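Local coordinates for protein 4-oxalocrotonate decarboxylase NahK (Pseudomonas putida, PDB 5D2K) that catalyses the metal-assisted decarboxylation of 2-oxohex-3-enedioate to 2-oxopent-4-enoate, a lyase step in the plasmid-borne breakdown of naphthalene, at residues 118-123 with 141-146. The protein carries 1 engineered substitution. Residues are numbered along the deposited sequence; the frame is centred on the assembly and turned at random.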
ATOM      1  N   SER A 118       5.020  -1.607   8.954  1.00  9.70           N
ATOM      2  CA  SER A 118       4.685  -2.912   8.401  1.00  8.48           C
ATOM      3  C   SER A 118       4.903  -4.008   9.417  1.00 10.42           C
ATOM      4  O   SER A 118       5.637  -3.829  10.393  1.00  9.53           O
ATOM      5  CB  SER A 118       5.527  -3.216   7.162  1.00 10.28           C
ATOM      6  OG  SER A 118       5.362  -2.212   6.191  1.00  9.84           O
ATOM      7  N   VAL A 119       4.270  -5.147   9.164  1.00  9.79           N
ATOM      8  CA  VAL A 119       4.484  -6.344   9.973  1.00  9.92           C
ATOM      9  C   VAL A 119       4.817  -7.515   9.069  1.00  9.75           C
ATOM     10  O   VAL A 119       4.470  -7.515   7.886  1.00 10.60           O
ATOM     11  CB  VAL A 119       3.245  -6.713  10.846  1.00 10.70           C
ATOM     12  CG1 VAL A 119       2.926  -5.594  11.826  1.00 11.53           C
ATOM     13  CG2 VAL A 119       2.029  -7.043   9.969  1.00 11.29           C
ATOM     14  N   VAL A 120       5.521  -8.497   9.623  1.00  8.02           N
ATOM     15  CA  VAL A 120       5.673  -9.795   8.972  1.00  7.62           C
ATOM     16  C   VAL A 120       4.997 -10.815   9.863  1.00  9.25           C
ATOM     17  O   VAL A 120       5.231 -10.832  11.062  1.00  9.48           O
ATOM     18  CB  VAL A 120       7.163 -10.154   8.737  1.00  9.60           C
ATOM     19  CG1 VAL A 120       7.320 -11.611   8.325  1.00 11.01           C
ATOM     20  CG2 VAL A 120       7.743  -9.257   7.655  1.00 14.40           C
ATOM     21  N   THR A 121       4.134 -11.647   9.286  1.00 10.10           N
ATOM     22  CA  THR A 121       3.393 -12.622  10.082  1.00  9.85           C
ATOM     23  C   THR A 121       4.155 -13.938  10.204  1.00 11.79           C
ATOM     24  O   THR A 121       5.012 -14.235   9.376  1.00 10.85           O
ATOM     25  CB  THR A 121       2.007 -12.918   9.480  1.00 10.86           C
ATOM     26  OG1 THR A 121       2.151 -13.626   8.234  1.00  9.88           O
ATOM     27  CG2 THR A 121       1.234 -11.623   9.252  1.00 10.07           C
ATOM     28  N   LYS A 122       3.820 -14.725  11.228  1.00 10.72           N
ATOM     29  CA  LYS A 122       4.417 -16.061  11.388  1.00 12.28           C
ATOM     30  C   LYS A 122       3.379 -17.177  11.538  1.00 12.88           C
ATOM     31  O   LYS A 122       3.730 -18.317  11.829  1.00 14.01           O
ATOM     32  CB  LYS A 122       5.378 -16.091  12.586  1.00 11.31           C
ATOM     33  CG  LYS A 122       4.789 -15.620  13.909  1.00 13.56           C
ATOM     34  CD  LYS A 122       5.830 -15.748  15.017  1.00 14.41           C
ATOM     35  CE  LYS A 122       5.328 -15.175  16.323  1.00 20.19           C
ATOM     36  NZ  LYS A 122       6.321 -15.429  17.414  1.00 26.67           N
ATOM     37  N   ALA A 123       2.109 -16.840  11.339  1.00 13.74           N
ATOM     38  CA  ALA A 123       1.021 -17.814  11.355  1.00 11.70           C
ATOM     39  C   ALA A 123      -0.071 -17.329  10.425  1.00 12.20           C
ATOM     40  O   ALA A 123      -0.230 -16.128  10.254  1.00 12.56           O
ATOM     41  CB  ALA A 123       0.477 -17.992  12.766  1.00 14.88           C
ATOM     42  N   TYR A 141       7.431  -9.772  13.559  1.00 10.26           N
ATOM     43  CA  TYR A 141       8.154  -8.542  13.876  1.00 11.01           C
ATOM     44  C   TYR A 141       7.605  -7.378  13.046  1.00 10.43           C
ATOM     45  O   TYR A 141       6.745  -7.564  12.176  1.00 10.47           O
ATOM     46  CB  TYR A 141       9.664  -8.720  13.648  1.00 13.10           C
ATOM     47  CG  TYR A 141      10.056  -9.192  12.261  1.00 12.65           C
ATOM     48  CD1 TYR A 141      10.050 -10.548  11.935  1.00 10.78           C
ATOM     49  CD2 TYR A 141      10.458  -8.286  11.289  1.00 11.53           C
ATOM     50  CE1 TYR A 141      10.411 -10.986  10.666  1.00 11.74           C
ATOM     51  CE2 TYR A 141      10.825  -8.711  10.014  1.00 11.74           C
ATOM     52  CZ  TYR A 141      10.799 -10.060   9.715  1.00 14.21           C
ATOM     53  OH  TYR A 141      11.161 -10.478   8.454  1.00 13.45           O
ATOM     54  N   VAL A 142       8.089  -6.177  13.340  1.00 10.30           N
ATOM     55  CA  VAL A 142       7.603  -4.968  12.686  1.00 10.90           C
ATOM     56  C   VAL A 142       8.735  -4.314  11.887  1.00 12.04           C
ATOM     57  O   VAL A 142       9.906  -4.485  12.230  1.00 13.05           O
ATOM     58  CB  VAL A 142       7.021  -3.981  13.713  1.00 13.64           C
ATOM     59  CG1 VAL A 142       6.043  -4.719  14.638  1.00 15.37           C
ATOM     60  CG2 VAL A 142       8.135  -3.319  14.511  1.00 16.37           C
ATOM     61  N   ILE A 143       8.368  -3.601  10.818  1.00  9.61           N
ATOM     62  CA  ILE A 143       9.326  -2.993   9.893  0.56 11.36           C
ATOM     63  C   ILE A 143       8.928  -1.571   9.510  1.00 10.76           C
ATOM     64  O   ILE A 143       7.917  -1.382   8.837  1.00 10.63           O
ATOM     65  CB  ILE A 143       9.447  -3.818   8.593  0.56 12.10           C
ATOM     66  CG1 ILE A 143       9.959  -5.231   8.890  0.56 11.17           C
ATOM     67  CG2 ILE A 143      10.351  -3.120   7.586  0.56 12.78           C
ATOM     68  CD1 ILE A 143       9.971  -6.122   7.668  0.56 14.69           C
ATOM     69  N   PRO A 144       9.725  -0.568   9.932  1.00  9.06           N
ATOM     70  CA  PRO A 144       9.481   0.799   9.442  1.00  9.95           C
ATOM     71  C   PRO A 144       9.534   0.826   7.919  1.00 10.67           C
ATOM     72  O   PRO A 144      10.482   0.291   7.346  1.00  9.51           O
ATOM     73  CB  PRO A 144      10.626   1.601  10.058  1.00  9.22           C
ATOM     74  CG  PRO A 144      10.905   0.881  11.359  1.00  8.94           C
ATOM     75  CD  PRO A 144      10.778  -0.597  10.964  1.00 10.10           C
ATOM     76  N   THR A 145       8.510   1.389   7.279  1.00  7.71           N
ATOM     77  CA  THR A 145       8.394   1.326   5.824  1.00  8.25           C
ATOM     78  C   THR A 145       7.822   2.620   5.263  1.00 10.40           C
ATOM     79  O   THR A 145       6.785   3.095   5.731  1.00 12.33           O
ATOM     80  CB  THR A 145       7.473   0.164   5.370  1.00  9.32           C
ATOM     81  OG1 THR A 145       7.895  -1.065   5.967  1.00 10.25           O
ATOM     82  CG2 THR A 145       7.486   0.002   3.848  1.00 11.61           C
ATOM     83  N   VAL A 146       8.485   3.173   4.250  1.00  8.48           N
ATOM     84  CA  VAL A 146       7.967   4.320   3.518  1.00  9.33           C
ATOM     85  C   VAL A 146       7.419   3.843   2.179  1.00 10.82           C
ATOM     86  O   VAL A 146       8.146   3.197   1.416  1.00 12.88           O
ATOM     87  CB  VAL A 146       9.067   5.384   3.286  1.00  9.47           C
ATOM     88  CG1 VAL A 146       8.542   6.548   2.430  1.00 11.48           C
ATOM     89  CG2 VAL A 146       9.564   5.913   4.622  1.00 10.89           C
TER
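Tyr141 and Val120 form a hydrogen-bonded antiparallel pair, where 118-121 and 141-146 run at 148° to each other. Its carbonyl O takes the N-H of Val120 at 3.0 Å in a nearly straight bond, whereas the return bond from Tyr141 N to Val120 O is weak. With chi1 at 55°, CG of Tyr141 lies between the backbone N and carbonyl carbon, and the ring stands beside Val120, both side chains pointing the same way. Val120 CB makes a CH-pi contact over one ring face, 4.0 Å from the centroid and offset toward the rim, while Val120 CG2 lies 3.7 Å from Tyr141 OH. Val142 faces Val119 as a non-hydrogen-bonded pair on the other side of the sheet; their CG1 methyls meet loosely. Ile143 forms a hydrogen-bonded pair with Ser118, its N bonding Ser118 O at 2.8 Å. Ile143 O accepts two donors from opposite faces of its plane, Ser118 N and Thr145 OG1. That hydroxyl also receives Ser118 OG at 2.8 Å, closing a small polar network among buried residues. A valine in place of Thr145 would probably leave Ser118 OG without this acceptor and Ile143 O with one donor fewer. The side chain of Thr145 lies about 8 Å from the bound magnesium ion, near the side chains of its ligands Glu116 and Glu147. Strand 236-238 flanks 112-121, with Phe236 and Met238 against Ser118, and strand 170-175 borders 139-149, bringing Thr175 against Ile143 and Thr145 within the curved sheet of the FAH-type domain.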